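Local structure of OsmC family protein (Rhodothermus marinus, 5CML) at residues R63-T67 with T83-L88; L110-L116 with V128-P134; L144-D149 with R167-Q171. The protein is a carboxyl esterase that also carries an OsmC domain; this chain is its esterase domain, an alpha/beta-hydrolase probably using a serine nucleophile. All coordinates share one frame; numbering follows the deposited sequence.

Interaction 1: residues R63-T67 with T83-L88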
loop_
_atom_site.group_PDB
_atom_site.type_symbol
_atom_site.label_atom_id
_atom_site.label_comp_id
_atom_site.label_asym_id
_atom_site.label_seq_id
_atom_site.Cartn_x
_atom_site.Cartn_y
_atom_site.Cartn_z
ATOM N N ARG A 63 3.207 -6.814 -6.045
ATOM C CA ARG A 63 3.708 -5.470 -5.828
ATOM C C ARG A 63 3.180 -4.560 -6.903
ATOM O O ARG A 63 3.406 -4.784 -8.096
ATOM C CB ARG A 63 5.226 -5.461 -5.841
ATOM C CG ARG A 63 5.829 -6.157 -4.665
ATOM C CD ARG A 63 7.310 -6.053 -4.694
ATOM N NE ARG A 63 7.942 -7.113 -5.478
ATOM C CZ ARG A 63 8.828 -6.909 -6.445
ATOM N NH1 ARG A 63 9.157 -5.669 -6.821
ATOM N NH2 ARG A 63 9.369 -7.958 -7.055
ATOM N N PHE A 64 2.458 -3.536 -6.471
ATOM C CA PHE A 64 1.883 -2.578 -7.386
ATOM C C PHE A 64 2.517 -1.229 -7.125
ATOM O O PHE A 64 2.416 -0.691 -6.024
ATOM C CB PHE A 64 0.372 -2.513 -7.215
ATOM C CG PHE A 64 -0.283 -1.526 -8.113
ATOM C CD1 PHE A 64 -0.624 -1.878 -9.406
ATOM C CD2 PHE A 64 -0.538 -0.235 -7.677
ATOM C CE1 PHE A 64 -1.227 -0.970 -10.245
ATOM C CE2 PHE A 64 -1.145 0.683 -8.518
ATOM C CZ PHE A 64 -1.483 0.314 -9.800
ATOM N N ASP A 65 3.191 -0.709 -8.140
ATOM C CA ASP A 65 3.879 0.572 -8.042
ATOM C C ASP A 65 2.896 1.727 -8.152
ATOM O O ASP A 65 2.436 2.080 -9.245
ATOM C CB ASP A 65 4.936 0.671 -9.140
ATOM C CG ASP A 65 5.552 2.041 -9.233
ATOM O OD1 ASP A 65 5.574 2.771 -8.215
ATOM O OD2 ASP A 65 6.022 2.384 -10.335
ATOM N N PHE A 66 2.602 2.330 -7.008
ATOM C CA PHE A 66 1.582 3.366 -6.928
ATOM C C PHE A 66 2.038 4.654 -7.598
ATOM O O PHE A 66 1.222 5.501 -7.951
ATOM C CB PHE A 66 1.235 3.606 -5.452
ATOM C CG PHE A 66 0.019 4.442 -5.244
ATOM C CD1 PHE A 66 -1.244 3.872 -5.255
ATOM C CD2 PHE A 66 0.137 5.805 -5.050
ATOM C CE1 PHE A 66 -2.389 4.676 -5.069
ATOM C CE2 PHE A 66 -0.992 6.598 -4.856
ATOM C CZ PHE A 66 -2.250 6.023 -4.863
ATOM N N THR A 67 3.349 4.809 -7.769
ATOM C CA THR A 67 3.899 6.050 -8.299
ATOM C C THR A 67 3.805 6.156 -9.810
ATOM O O THR A 67 3.904 7.251 -10.353
ATOM C CB THR A 67 5.380 6.211 -7.950
ATOM O OG1 THR A 67 6.132 5.310 -8.767
ATOM C CG2 THR A 67 5.648 5.942 -6.467
ATOM N N THR A 83 -1.736 7.054 -11.326
ATOM C CA THR A 83 -2.577 6.097 -10.632
ATOM C C THR A 83 -3.866 6.670 -10.048
ATOM O O THR A 83 -3.977 7.874 -9.759
ATOM C CB THR A 83 -1.809 5.436 -9.496
ATOM O OG1 THR A 83 -2.450 4.203 -9.151
ATOM C CG2 THR A 83 -1.758 6.349 -8.276
ATOM N N ASN A 84 -4.834 5.774 -9.876
ATOM C CA ASN A 84 -6.063 6.084 -9.167
ATOM C C ASN A 84 -6.606 4.835 -8.471
ATOM O O ASN A 84 -5.976 3.775 -8.490
ATOM C CB ASN A 84 -7.095 6.676 -10.123
ATOM C CG ASN A 84 -7.367 5.794 -11.329
ATOM O OD1 ASN A 84 -7.001 4.624 -11.361
ATOM N ND2 ASN A 84 -8.041 6.364 -12.329
ATOM N N PHE A 85 -7.771 4.964 -7.853
ATOM C CA PHE A 85 -8.395 3.849 -7.155
ATOM C C PHE A 85 -8.751 2.689 -8.074
ATOM O O PHE A 85 -8.610 1.521 -7.680
ATOM C CB PHE A 85 -9.647 4.325 -6.426
ATOM C CG PHE A 85 -9.345 5.041 -5.158
ATOM C CD1 PHE A 85 -8.770 4.366 -4.103
ATOM C CD2 PHE A 85 -9.595 6.383 -5.028
ATOM C CE1 PHE A 85 -8.476 5.017 -2.927
ATOM C CE2 PHE A 85 -9.310 7.047 -3.838
ATOM C CZ PHE A 85 -8.743 6.360 -2.794
ATOM N N GLU A 86 -9.199 2.999 -9.291
ATOM C CA GLU A 86 -9.540 1.954 -10.251
ATOM C C GLU A 86 -8.347 1.059 -10.593
ATOM O O GLU A 86 -8.516 -0.131 -10.785
ATOM C CB GLU A 86 -10.105 2.560 -11.537
ATOM C CG GLU A 86 -10.113 1.601 -12.760
ATOM C CD GLU A 86 -10.637 0.165 -12.492
ATOM O OE1 GLU A 86 -11.360 -0.097 -11.498
ATOM O OE2 GLU A 86 -10.296 -0.723 -13.296
ATOM N N ASP A 87 -7.145 1.615 -10.671
ATOM C CA ASP A 87 -5.979 0.772 -10.927
ATOM C C ASP A 87 -5.754 -0.219 -9.798
ATOM O O ASP A 87 -5.378 -1.355 -10.048
ATOM C CB ASP A 87 -4.731 1.623 -11.144
ATOM C CG ASP A 87 -4.809 2.438 -12.410
ATOM O OD1 ASP A 87 -5.624 2.091 -13.291
ATOM O OD2 ASP A 87 -4.067 3.431 -12.522
ATOM N N LEU A 88 -5.963 0.197 -8.553
ATOM C CA LEU A 88 -5.844 -0.730 -7.427
ATOM C C LEU A 88 -6.936 -1.798 -7.497
ATOM O O LEU A 88 -6.671 -2.983 -7.294
ATOM C CB LEU A 88 -5.934 0.016 -6.100
ATOM C CG LEU A 88 -4.782 -0.181 -5.139
ATOM C CD1 LEU A 88 -3.421 0.109 -5.803
ATOM C CD2 LEU A 88 -5.025 0.710 -3.929
HETATM O O HOH W 1 0.827 7.067 -10.219
#

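Interaction 2: residues L110-L116 with V128-P134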
loop_
_atom_site.group_PDB
_atom_site.type_symbol
_atom_site.label_atom_id
_atom_site.label_comp_id
_atom_site.label_asym_id
_atom_site.label_seq_id
_atom_site.Cartn_x
_atom_site.Cartn_y
_atom_site.Cartn_z
ATOM N N LEU A 110 1.198 7.032 0.309
ATOM C CA LEU A 110 -0.084 7.274 -0.367
ATOM C C LEU A 110 -0.820 5.979 -0.685
ATOM O O LEU A 110 -2.052 5.952 -0.703
ATOM C CB LEU A 110 0.120 8.069 -1.656
ATOM C CG LEU A 110 0.401 9.549 -1.482
ATOM C CD1 LEU A 110 0.392 10.182 -2.854
ATOM C CD2 LEU A 110 -0.634 10.249 -0.583
ATOM N N GLY A 111 -0.067 4.909 -0.957
ATOM C CA GLY A 111 -0.663 3.605 -1.175
ATOM C C GLY A 111 -1.381 3.088 0.050
ATOM O O GLY A 111 -2.321 2.306 -0.059
ATOM N N GLY A 112 -0.919 3.498 1.233
ATOM C CA GLY A 112 -1.580 3.121 2.471
ATOM C C GLY A 112 -2.953 3.775 2.578
ATOM O O GLY A 112 -3.951 3.147 2.956
ATOM N N ALA A 113 -3.011 5.057 2.251
ATOM C CA ALA A 113 -4.288 5.737 2.263
ATOM C C ALA A 113 -5.226 5.059 1.257
ATOM O O ALA A 113 -6.395 4.827 1.546
ATOM C CB ALA A 113 -4.110 7.206 1.947
ATOM N N ALA A 114 -4.693 4.679 0.102
ATOM C CA ALA A 114 -5.507 4.041 -0.919
ATOM C C ALA A 114 -6.055 2.688 -0.480
ATOM O O ALA A 114 -7.238 2.421 -0.682
ATOM C CB ALA A 114 -4.713 3.874 -2.193
ATOM N N VAL A 115 -5.222 1.810 0.091
ATOM C CA VAL A 115 -5.752 0.494 0.478
ATOM C C VAL A 115 -6.773 0.627 1.611
ATOM O O VAL A 115 -7.742 -0.129 1.665
ATOM C CB VAL A 115 -4.658 -0.540 0.896
ATOM C CG1 VAL A 115 -3.712 -0.851 -0.275
ATOM C CG2 VAL A 115 -3.919 -0.128 2.144
ATOM N N LEU A 116 -6.594 1.604 2.494
ATOM C CA LEU A 116 -7.535 1.769 3.585
ATOM C C LEU A 116 -8.873 2.243 3.056
ATOM O O LEU A 116 -9.913 1.876 3.586
ATOM C CB LEU A 116 -7.010 2.751 4.632
ATOM C CG LEU A 116 -5.881 2.186 5.488
ATOM C CD1 LEU A 116 -5.230 3.323 6.221
ATOM C CD2 LEU A 116 -6.404 1.143 6.470
ATOM N N VAL A 128 -5.560 -5.754 6.907
ATOM C CA VAL A 128 -4.977 -4.617 6.211
ATOM C C VAL A 128 -3.823 -4.080 7.020
ATOM O O VAL A 128 -3.923 -3.970 8.245
ATOM C CB VAL A 128 -6.008 -3.474 5.997
ATOM C CG1 VAL A 128 -5.376 -2.254 5.278
ATOM C CG2 VAL A 128 -7.250 -3.988 5.273
ATOM N N ALA A 129 -2.740 -3.725 6.337
ATOM C CA ALA A 129 -1.549 -3.199 6.997
ATOM C C ALA A 129 -1.026 -2.024 6.174
ATOM O O ALA A 129 -1.028 -2.072 4.927
ATOM C CB ALA A 129 -0.473 -4.270 7.153
ATOM N N THR A 130 -0.581 -0.971 6.853
ATOM C CA THR A 130 -0.021 0.171 6.155
ATOM C C THR A 130 1.280 0.627 6.776
ATOM O O THR A 130 1.553 0.340 7.940
ATOM C CB THR A 130 -1.003 1.379 6.131
ATOM O OG1 THR A 130 -1.265 1.819 7.464
ATOM C CG2 THR A 130 -2.316 0.997 5.461
ATOM N N ILE A 131 2.058 1.350 5.980
ATOM C CA ILE A 131 3.377 1.853 6.371
ATOM C C ILE A 131 3.463 3.344 6.033
ATOM O O ILE A 131 3.451 3.718 4.854
ATOM C CB ILE A 131 4.507 1.106 5.635
ATOM C CG1 ILE A 131 4.342 -0.403 5.780
ATOM C CG2 ILE A 131 5.889 1.572 6.091
ATOM C CD1 ILE A 131 4.921 -1.190 4.623
ATOM N N GLY A 132 3.555 4.203 7.042
ATOM C CA GLY A 132 3.731 5.620 6.778
ATOM C C GLY A 132 2.517 6.280 6.142
ATOM O O GLY A 132 2.656 7.274 5.440
ATOM N N ALA A 133 1.330 5.748 6.387
ATOM C CA ALA A 133 0.119 6.256 5.708
ATOM C C ALA A 133 -0.358 7.600 6.282
ATOM O O ALA A 133 -0.389 7.784 7.496
ATOM C CB ALA A 133 -1.006 5.245 5.802
ATOM N N PRO A 134 -0.757 8.526 5.401
ATOM C CA PRO A 134 -1.368 9.767 5.878
ATOM C C PRO A 134 -2.809 9.503 6.288
ATOM O O PRO A 134 -3.408 8.563 5.792
ATOM C CB PRO A 134 -1.260 10.697 4.678
ATOM C CG PRO A 134 -1.313 9.795 3.502
ATOM C CD PRO A 134 -0.590 8.519 3.942
#

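Interaction 3: residues L144-D149 with R167-Q171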
loop_
_atom_site.group_PDB
_atom_site.type_symbol
_atom_site.label_atom_id
_atom_site.label_comp_id
_atom_site.label_asym_id
_atom_site.label_seq_id
_atom_site.Cartn_x
_atom_site.Cartn_y
_atom_site.Cartn_z
ATOM N N LEU A 144 1.540 17.199 -2.295
ATOM C CA LEU A 144 1.036 17.271 -3.673
ATOM C C LEU A 144 0.858 18.685 -4.160
ATOM O O LEU A 144 0.554 19.571 -3.369
ATOM C CB LEU A 144 -0.328 16.577 -3.786
ATOM C CG LEU A 144 -0.377 15.081 -4.081
ATOM C CD1 LEU A 144 0.443 14.275 -3.091
ATOM C CD2 LEU A 144 -1.823 14.630 -4.048
ATOM N N ARG A 145 1.009 18.880 -5.471
ATOM C CA ARG A 145 0.617 20.130 -6.125
ATOM C C ARG A 145 0.042 19.824 -7.529
ATOM O O ARG A 145 0.392 18.820 -8.144
ATOM C CB ARG A 145 1.808 21.106 -6.203
ATOM C CG ARG A 145 3.217 20.487 -6.178
ATOM C CD ARG A 145 3.751 20.212 -4.746
ATOM N NE ARG A 145 5.202 19.966 -4.672
ATOM C CZ ARG A 145 5.836 19.615 -3.552
ATOM N NH1 ARG A 145 5.147 19.461 -2.424
ATOM N NH2 ARG A 145 7.157 19.405 -3.539
ATOM N N PRO A 146 -0.877 20.662 -8.031
ATOM C CA PRO A 146 -1.382 20.393 -9.388
ATOM C C PRO A 146 -0.269 20.351 -10.443
ATOM O O PRO A 146 0.657 21.165 -10.414
ATOM C CB PRO A 146 -2.339 21.560 -9.643
ATOM C CG PRO A 146 -2.823 21.940 -8.278
ATOM C CD PRO A 146 -1.640 21.731 -7.360
ATOM N N ALA A 147 -0.353 19.385 -11.353
ATOM C CA ALA A 147 0.564 19.335 -12.487
ATOM C C ALA A 147 0.058 20.278 -13.568
ATOM O O ALA A 147 -1.110 20.654 -13.571
ATOM C CB ALA A 147 0.687 17.920 -13.017
ATOM N N LEU A 148 0.947 20.668 -14.476
ATOM C CA LEU A 148 0.566 21.504 -15.608
ATOM C C LEU A 148 -0.291 20.696 -16.583
ATOM O O LEU A 148 0.080 19.582 -16.960
ATOM C CB LEU A 148 1.814 22.049 -16.316
ATOM C CG LEU A 148 2.819 22.782 -15.424
ATOM C CD1 LEU A 148 4.067 23.168 -16.215
ATOM C CD2 LEU A 148 2.176 24.011 -14.783
ATOM N N ASP A 149 -1.435 21.254 -16.976
ATOM C CA ASP A 149 -2.336 20.588 -17.918
ATOM C C ASP A 149 -1.818 20.724 -19.345
ATOM O O ASP A 149 -1.023 21.619 -19.642
ATOM C CB ASP A 149 -3.756 21.171 -17.827
ATOM C CG ASP A 149 -4.478 20.778 -16.545
ATOM O OD1 ASP A 149 -5.118 21.656 -15.931
ATOM O OD2 ASP A 149 -4.420 19.592 -16.157
ATOM N N ARG A 167 3.749 11.676 -10.744
ATOM C CA ARG A 167 2.412 12.187 -11.045
ATOM C C ARG A 167 1.335 11.228 -10.588
ATOM O O ARG A 167 1.539 10.015 -10.619
ATOM C CB ARG A 167 2.234 12.411 -12.547
ATOM C CG ARG A 167 3.290 13.261 -13.204
ATOM C CD ARG A 167 3.312 12.995 -14.705
ATOM N NE ARG A 167 2.215 13.689 -15.369
ATOM C CZ ARG A 167 2.197 14.998 -15.595
ATOM N NH1 ARG A 167 3.217 15.750 -15.195
ATOM N NH2 ARG A 167 1.159 15.558 -16.206
ATOM N N ILE A 168 0.188 11.767 -10.184
ATOM C CA ILE A 168 -1.014 10.963 -9.964
ATOM C C ILE A 168 -2.252 11.739 -10.428
ATOM O O ILE A 168 -2.194 12.956 -10.611
ATOM C CB ILE A 168 -1.190 10.562 -8.482
ATOM C CG1 ILE A 168 -1.328 11.803 -7.599
ATOM C CG2 ILE A 168 -0.031 9.688 -8.048
ATOM C CD1 ILE A 168 -1.852 11.476 -6.200
ATOM N N LYS A 169 -3.368 11.040 -10.617
ATOM C CA LYS A 169 -4.626 11.715 -10.955
ATOM C C LYS A 169 -5.156 12.606 -9.810
ATOM O O LYS A 169 -5.138 12.212 -8.637
ATOM C CB LYS A 169 -5.687 10.677 -11.332
ATOM C CG LYS A 169 -5.294 9.775 -12.502
ATOM C CD LYS A 169 -4.970 10.601 -13.739
ATOM C CE LYS A 169 -5.098 9.792 -15.019
ATOM N NZ LYS A 169 -4.917 10.652 -16.234
ATOM N N LYS A 170 -5.614 13.813 -10.145
ATOM C CA LYS A 170 -6.307 14.661 -9.164
ATOM C C LYS A 170 -7.533 13.939 -8.610
ATOM O O LYS A 170 -7.944 14.184 -7.469
ATOM C CB LYS A 170 -6.732 15.997 -9.775
ATOM C CG LYS A 170 -5.579 16.927 -10.135
ATOM C CD LYS A 170 -6.097 18.200 -10.812
ATOM C CE LYS A 170 -5.008 18.912 -11.607
ATOM N NZ LYS A 170 -5.511 20.146 -12.291
ATOM N N GLN A 171 -8.093 13.041 -9.418
ATOM C CA GLN A 171 -9.221 12.210 -9.010
ATOM C C GLN A 171 -8.907 11.453 -7.716
ATOM O O GLN A 171 -9.802 11.219 -6.904
ATOM C CB GLN A 171 -9.594 11.226 -10.141
ATOM C CG GLN A 171 -10.743 10.260 -9.811
ATOM C CD GLN A 171 -10.924 9.164 -10.857
ATOM O OE1 GLN A 171 -9.964 8.734 -11.502
ATOM N NE2 GLN A 171 -12.162 8.711 -11.027
HETATM O O HOH W 2 2.234 18.009 -16.137
#

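Interaction 1: residues R63-T67 with T83-L88
Thr-83 and Leu-88 pack against Phe-64 and Phe-66 where strand 59-65 of the alpha/beta-hydrolase sheet ends and helix 85-98 begins. A CH-pi contact is defined by Thr-83 CG2, which lies 3.5 Å from the centroid of the Phe-66 ring and 13° off the ring normal, over its centre. With CG anti to the backbone N (chi1 -168°), Phe-66 swings its ring under that methyl, while the ring edge faces Leu-88 CD1; the ring also touches Leu-110 of helix 110-118. Were Phe-66 cut back to an alanine, the Thr-83 methyl would probably lose the face it lies over and Leu-88 its neighbour at the ring edge, with a gap opening beside Leu-110.

Apolar packing continues at Phe-64, whose CD2 meets Leu-88 CD1 at 3.5 Å and whose CZ touches Asp-87 CB at 3.8 Å. Thr-83 OG1 sits at the edge of the same ring, buried with no polar partner in the model.

Polar contacts hold the two ends. Asn-84 is the N-cap of the helix, its OD1 accepting from Asp-87 N at 3.1 Å, and Asp-87 OD1 is hydrogen-bonded to Asn-10 ND2. On the strand side Asp-65 forms an Asx turn: its OD1 receives Thr-67 N from above the carboxylate plane and Thr-67 OG1 on the syn lone pair. Between the segments one water donates to Phe-66 O and accepts from Thr-83 N, 2.8 Å from each.

Interaction 2: residues L110-L116 with V128-P134
Gly-112 lies against Thr-130 and Ala-133 where helix 110-118 packs on strand 127-131, the second half of a beta-alpha-beta unit that starts with strand 104-108. Helix and strand run nearly antiparallel, their directions 158° apart and their axes 7.4 Å apart at the closest point.

The closeness depends on a missing side chain. Gly-112 CA comes within 4.0 Å of Ala-133 CB, and Gly-112 O lies 3.7 Å from Thr-130 CG2; a CB on this residue would collide with the alanine methyl and crowd Thr-130.

The remaining contacts are between apolar carbons. Leu-116 straddles two strand residues, CD2 meeting Val-128 CG1 at 3.7 Å while CG rests 3.8 Å from Thr-130 CG2, the two side chains of this second pair crossing at about a right angle. With Thr-130 CG2 anti to the carbonyl carbon, beside the backbone N (chi1 62° for OG1), the methyl is the branch turned to the helix. The Val-115 side chain runs past those of Val-128 and Thr-130 in the opposite direction, its CG2 3.9 Å from Thr-130 CG2. At the start of the helix, Pro-134 CG touches Ala-113 CB at 4.1 Å and also meets Leu-110 CD2.

Gly-111 belongs to what looks like a GxSxG nucleophile elbow, consistent with a serine hydrolase. Strand 127-131 lies between strands 104-108 and 192-196 in the main sheet, while Leu-116 continues onto helices 181-187 and 206-214, and Ala-113 also reaches Leu-181.

Interaction 3: residues L144-D149 with R167-Q171
Water 2 joins Leu-148 to Arg-167: it accepts from Arg-167 NH1 at 2.6 Å, lying at the edge of the guanidinium in its plane, and donates to Leu-148 O at 2.8 Å. The bend of the arginine chain at chi3 (78°) brings the guanidinium back towards residues 147-148, where Arg-167 NH1 also lies 4.0 Å from Ala-147 CB. A salt bridge from Arg-167 NE to Glu-156 gives the same group a second hold.

The other charged pair is looser. Lys-170 stretches out beyond CG and passes Pro-146, its CE 4.2 Å from Pro-146 CB, to bring Lys-170 NZ 4.0 Å from Asp-149 OD1, a long salt bridge. The other carboxylate oxygen, Asp-149 OD2, accepts from Gly-155 N, which probably does more to fix the aspartate.

At the opposite end of the contact, Leu-144 CD2 meets Ile-168 CD1 at 3.8 Å, the two side chains crossing at about a right angle on the inner side of the surface patch.

Strands 144-146 and 166-169 are the outer members of a small antiparallel sheet. Strand 156-159 runs between them, hydrogen-bonded to both, and from strand 166-169 the chain continues into helix 170-179.

How the interactions relate
The three contacts follow one another along the chain, each closing before the next opens. Interactions 1 and 2, with centres about 12 Å apart, both involve strands of the main eight-stranded sheet; Leu-110 and Ala-114 of helix 110-118 pack on Phe-66, and Ala-114 also meets Leu-88. Interaction 3 belongs to the separate three-stranded sheet nearer the surface, its centre about 15 Å from that of interaction 1 and 19 Å from that of interaction 2. Ile-168 links it to Thr-83, and Leu-110 reaches both Leu-144 and Ile-168. The small sheet is thus packed onto the hydrolase core beside the probable nucleophile elbow, through Leu-110 in the first turn of helix 110-118.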